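Local coordinates for protein 2-hydroxyisobutanoyl-CoA mutase large subunit (Aquincola tertiaricarbonis, PDB 4R3U) that isomerises 2-hydroxyisobutyryl-CoA and (S)-3-hydroxybutyryl-CoA into one another as the substrate-binding large subunit of a cobalamin-dependent acyl-CoA mutase, at residues A154-T157 / L158-E162; G550-M553 / G554-V557. All coordinates share one frame; numbering follows the deposited sequence.

Interaction 1 (A154-T157 / L158-E162); sequences AIDT and LADME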
loop_
_atom_site.group_PDB
_atom_site.type_symbol
_atom_site.label_atom_id
_atom_site.label_comp_id
_atom_site.label_asym_id
_atom_site.label_seq_id
_atom_site.Cartn_x
_atom_site.Cartn_y
_atom_site.Cartn_z
ATOM N N ALA A 154 19.459 18.708 -19.368
ATOM C CA ALA A 154 20.526 18.835 -20.343
ATOM C C ALA A 154 21.790 19.288 -19.618
ATOM O O ALA A 154 21.757 20.297 -18.896
ATOM C CB ALA A 154 20.144 19.852 -21.400
ATOM N N ILE A 155 22.890 18.511 -19.762
ATOM C CA ILE A 155 24.186 18.890 -19.230
ATOM C C ILE A 155 25.202 18.797 -20.381
ATOM O O ILE A 155 25.422 17.714 -20.933
ATOM C CB ILE A 155 24.653 18.184 -17.907
ATOM C CG1 ILE A 155 23.562 18.197 -16.795
ATOM C CG2 ILE A 155 26.004 18.790 -17.389
ATOM C CD1 ILE A 155 23.328 19.532 -16.046
ATOM N N ASP A 156 25.784 19.950 -20.774
ATOM C CA ASP A 156 26.788 19.997 -21.853
ATOM C C ASP A 156 28.099 20.444 -21.290
ATOM O O ASP A 156 29.132 19.973 -21.731
ATOM C CB ASP A 156 26.380 20.944 -23.010
ATOM C CG ASP A 156 25.121 20.560 -23.761
ATOM O OD1 ASP A 156 24.744 19.389 -23.719
ATOM O OD2 ASP A 156 24.511 21.437 -24.377
ATOM N N THR A 157 28.038 21.352 -20.299
ATOM C CA THR A 157 29.160 22.060 -19.649
ATOM C C THR A 157 29.059 22.048 -18.093
ATOM O O THR A 157 28.000 21.775 -17.524
ATOM C CB THR A 157 29.167 23.523 -20.150
ATOM O OG1 THR A 157 27.974 24.180 -19.705
ATOM C CG2 THR A 157 29.258 23.635 -21.661
ATOM N N LEU A 158 30.172 22.362 -17.427
ATOM C CA LEU A 158 30.260 22.481 -15.972
ATOM C C LEU A 158 29.349 23.646 -15.524
ATOM O O LEU A 158 28.724 23.564 -14.457
ATOM C CB LEU A 158 31.718 22.716 -15.571
ATOM C CG LEU A 158 32.046 23.216 -14.159
ATOM C CD1 LEU A 158 31.582 22.228 -13.085
ATOM C CD2 LEU A 158 33.541 23.459 -14.038
ATOM N N ALA A 159 29.234 24.696 -16.378
ATOM C CA ALA A 159 28.363 25.851 -16.192
ATOM C C ALA A 159 26.910 25.415 -15.941
ATOM O O ALA A 159 26.256 25.984 -15.069
ATOM C CB ALA A 159 28.430 26.745 -17.412
ATOM N N ASP A 160 26.419 24.382 -16.675
ATOM C CA ASP A 160 25.063 23.835 -16.540
ATOM C C ASP A 160 24.918 23.128 -15.197
ATOM O O ASP A 160 23.815 23.120 -14.609
ATOM C CB ASP A 160 24.754 22.794 -17.627
ATOM C CG ASP A 160 24.812 23.214 -19.076
ATOM O OD1 ASP A 160 24.612 24.416 -19.360
ATOM O OD2 ASP A 160 24.953 22.322 -19.941
ATOM N N MET A 161 25.995 22.436 -14.762
ATOM C CA MET A 161 25.969 21.736 -13.469
ATOM C C MET A 161 25.897 22.751 -12.292
ATOM O O MET A 161 25.274 22.451 -11.272
ATOM C CB MET A 161 27.163 20.774 -13.306
ATOM C CG MET A 161 27.012 19.851 -12.103
ATOM S SD MET A 161 28.227 18.527 -12.020
ATOM C CE MET A 161 27.624 17.463 -13.424
ATOM N N GLU A 162 26.501 23.940 -12.455
ATOM C CA GLU A 162 26.479 25.003 -11.462
ATOM C C GLU A 162 25.041 25.457 -11.316
ATOM O O GLU A 162 24.579 25.608 -10.184
ATOM C CB GLU A 162 27.390 26.164 -11.888
ATOM C CG GLU A 162 28.860 25.780 -11.882
ATOM C CD GLU A 162 29.837 26.709 -12.576
ATOM O OE1 GLU A 162 29.398 27.589 -13.352
ATOM O OE2 GLU A 162 31.056 26.523 -12.371
#

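Interaction 2 (G550-M553 / G554-V557); sequences GATM and GDIV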
loop_
_atom_site.group_PDB
_atom_site.type_symbol
_atom_site.label_atom_id
_atom_site.label_comp_id
_atom_site.label_asym_id
_atom_site.label_seq_id
_atom_site.Cartn_x
_atom_site.Cartn_y
_atom_site.Cartn_z
ATOM N N GLY A 550 36.561 24.681 -19.807
ATOM C CA GLY A 550 35.420 25.039 -20.642
ATOM C C GLY A 550 35.069 24.035 -21.729
ATOM O O GLY A 550 34.293 24.358 -22.635
ATOM N N ALA A 551 35.627 22.800 -21.645
ATOM C CA ALA A 551 35.321 21.738 -22.607
ATOM C C ALA A 551 33.894 21.255 -22.379
ATOM O O ALA A 551 33.403 21.202 -21.236
ATOM C CB ALA A 551 36.283 20.568 -22.431
ATOM N N THR A 552 33.225 20.910 -23.476
ATOM C CA THR A 552 31.872 20.366 -23.423
ATOM C C THR A 552 31.994 18.854 -23.428
ATOM O O THR A 552 33.071 18.328 -23.724
ATOM C CB THR A 552 31.001 20.894 -24.570
ATOM O OG1 THR A 552 31.476 20.352 -25.801
ATOM C CG2 THR A 552 30.951 22.414 -24.631
ATOM N N MET A 553 30.900 18.151 -23.094
ATOM C CA MET A 553 30.859 16.695 -23.107
ATOM C C MET A 553 31.163 16.182 -24.535
ATOM O O MET A 553 31.949 15.249 -24.697
ATOM C CB MET A 553 29.475 16.219 -22.642
ATOM C CG MET A 553 29.310 14.725 -22.718
ATOM S SD MET A 553 27.631 14.227 -22.479
ATOM C CE MET A 553 27.514 14.318 -20.755
ATOM N N GLY A 554 30.530 16.823 -25.527
ATOM C CA GLY A 554 30.706 16.565 -26.951
ATOM C C GLY A 554 32.144 16.687 -27.402
ATOM O O GLY A 554 32.612 15.835 -28.154
ATOM N N ASP A 555 32.868 17.718 -26.919
ATOM C CA ASP A 555 34.299 17.917 -27.254
ATOM C C ASP A 555 35.103 16.666 -26.858
ATOM O O ASP A 555 35.836 16.116 -27.686
ATOM C CB ASP A 555 34.896 19.137 -26.510
ATOM C CG ASP A 555 34.412 20.521 -26.897
ATOM O OD1 ASP A 555 34.135 20.746 -28.090
ATOM O OD2 ASP A 555 34.378 21.397 -26.019
ATOM N N ILE A 556 34.905 16.212 -25.593
ATOM C CA ILE A 556 35.530 15.057 -24.943
ATOM C C ILE A 556 35.127 13.753 -25.623
ATOM O O ILE A 556 36.014 12.972 -26.004
ATOM C CB ILE A 556 35.289 15.063 -23.391
ATOM C CG1 ILE A 556 35.821 16.388 -22.744
ATOM C CG2 ILE A 556 35.933 13.848 -22.717
ATOM C CD1 ILE A 556 35.252 16.728 -21.352
ATOM N N VAL A 557 33.797 13.524 -25.774
ATOM C CA VAL A 557 33.201 12.331 -26.399
ATOM C C VAL A 557 33.658 12.144 -27.854
ATOM O O VAL A 557 34.096 11.041 -28.218
ATOM C CB VAL A 557 31.654 12.287 -26.232
ATOM C CG1 VAL A 557 30.976 11.374 -27.258
ATOM C CG2 VAL A 557 31.260 11.902 -24.805
#

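Interaction 1 (A154-T157 / L158-E162)
T157 and D160 form a capping box at the N-terminus of helix 158-164. T157 is the N-cap. Two backbone amides converge on one carboxylate oxygen. The first bond is short: D160 OD2 accepts from D156 N at 2.6 Å, nearly along its own C-O axis. The second is longer: the same oxygen takes T157 N at 3.3 Å, this time from above the carboxylate plane, 63° out of it. The D160 side chain reaches back to both amides because CG sits beside its own backbone N, chi1 -60°. The return half of the box is weak: D160 N to T157 OG1, 3.4 Å. T157 O gets two further weak bonds, from D160 N and M161 N. Outside partners hold the acids: R508 makes a salt bridge to D160 OD1, and Q505 donates to D160 OD2. D156 OD2 is held by S139, with further bonds to T509 and Q505. A leucine in place of D160 would probably leave the amides of D156 and T157 without their acceptor and R508 without this countercharge. The carbon contacts are looser. The I155 and D160 side chains pass antiparallel, with I155 CD1 3.9 Å from D160 CB. I155 CG2 makes a distant apolar approach to M161 CE at 4.5 Å.

Interaction 2 (G550-M553 / G554-V557)
T552 and D555 grip each other through one short bond and one longer one. T552 N points at D555 OD2, 2.8 Å away, with an N-H...O angle of 174°. It meets the oxygen from above the carboxylate plane, 36° out of it. In return D555 N donates to T552 OG1 over 3.2 Å. The hydroxyl can receive it because chi1 of 69° sets OG1 between the backbone N and the carbonyl carbon. The two side chains cross at a slant, and OG1 also lies 3.1 Å from D555 CG. This is the tight part of the contact. D138 is hydrogen-bonded to T552 OG1 through OD2 and to G554 N through OD1. R516 NH1 makes a salt bridge to D555 OD2, which probably stabilises the negative charge there, and a hydrogen bond to G550 O.

The pair is a capping box, with T552 as the N-cap of helix 553-564. Just before it, G550 ends helix 540-549 in a Schellman motif. At its backbone angles a side chain would press against the carbonyl oxygen of the preceding residue. The first helical turn is uneven. V557 N bonds M553 O at 2.7 Å and nearly straight, whereas I556 N to T552 O is weak.

The apolar contacts are wider but buried. M553 CG runs alongside V557 CG2, 4.0 Å away. A551 CB meets I556 CD1 at 4.1 Å. M553 and V557 also touch I185 of helix 183-196, and A551 and I556 touch L546 of helix 540-549. Against this buried face of M553, I556 and V557 stands a more open side, where G550, G554 and D555 are partly exposed. Of these three, D555 alone brings a side chain, and its OD2 is turned back to T552 N.

In the fold
Interactions 1 and 2 are both helix starts, and they touch. D156 O lies 2.9 Å from M553 N, a probable hydrogen bond that ties the loop before helix 158-164 to the start of helix 553-564. The N-cap threonines meet through their methyls, T157 CG2 and T552 CG2, 3.6 Å apart. Both contacts are mostly buried, but interaction 2 has more partly exposed residues. Each packs an apolar side on helix 183-196. The other neighbours differ: helix 501-515 packs on 154-162, whereas helices 518-532 and 540-549 pack on 550-557. In both boxes an arginine salt-bridges the acid. In interaction 1 one oxygen takes two loop amides and the return bond is weak. In interaction 2 it takes one, and the return bond is firmer.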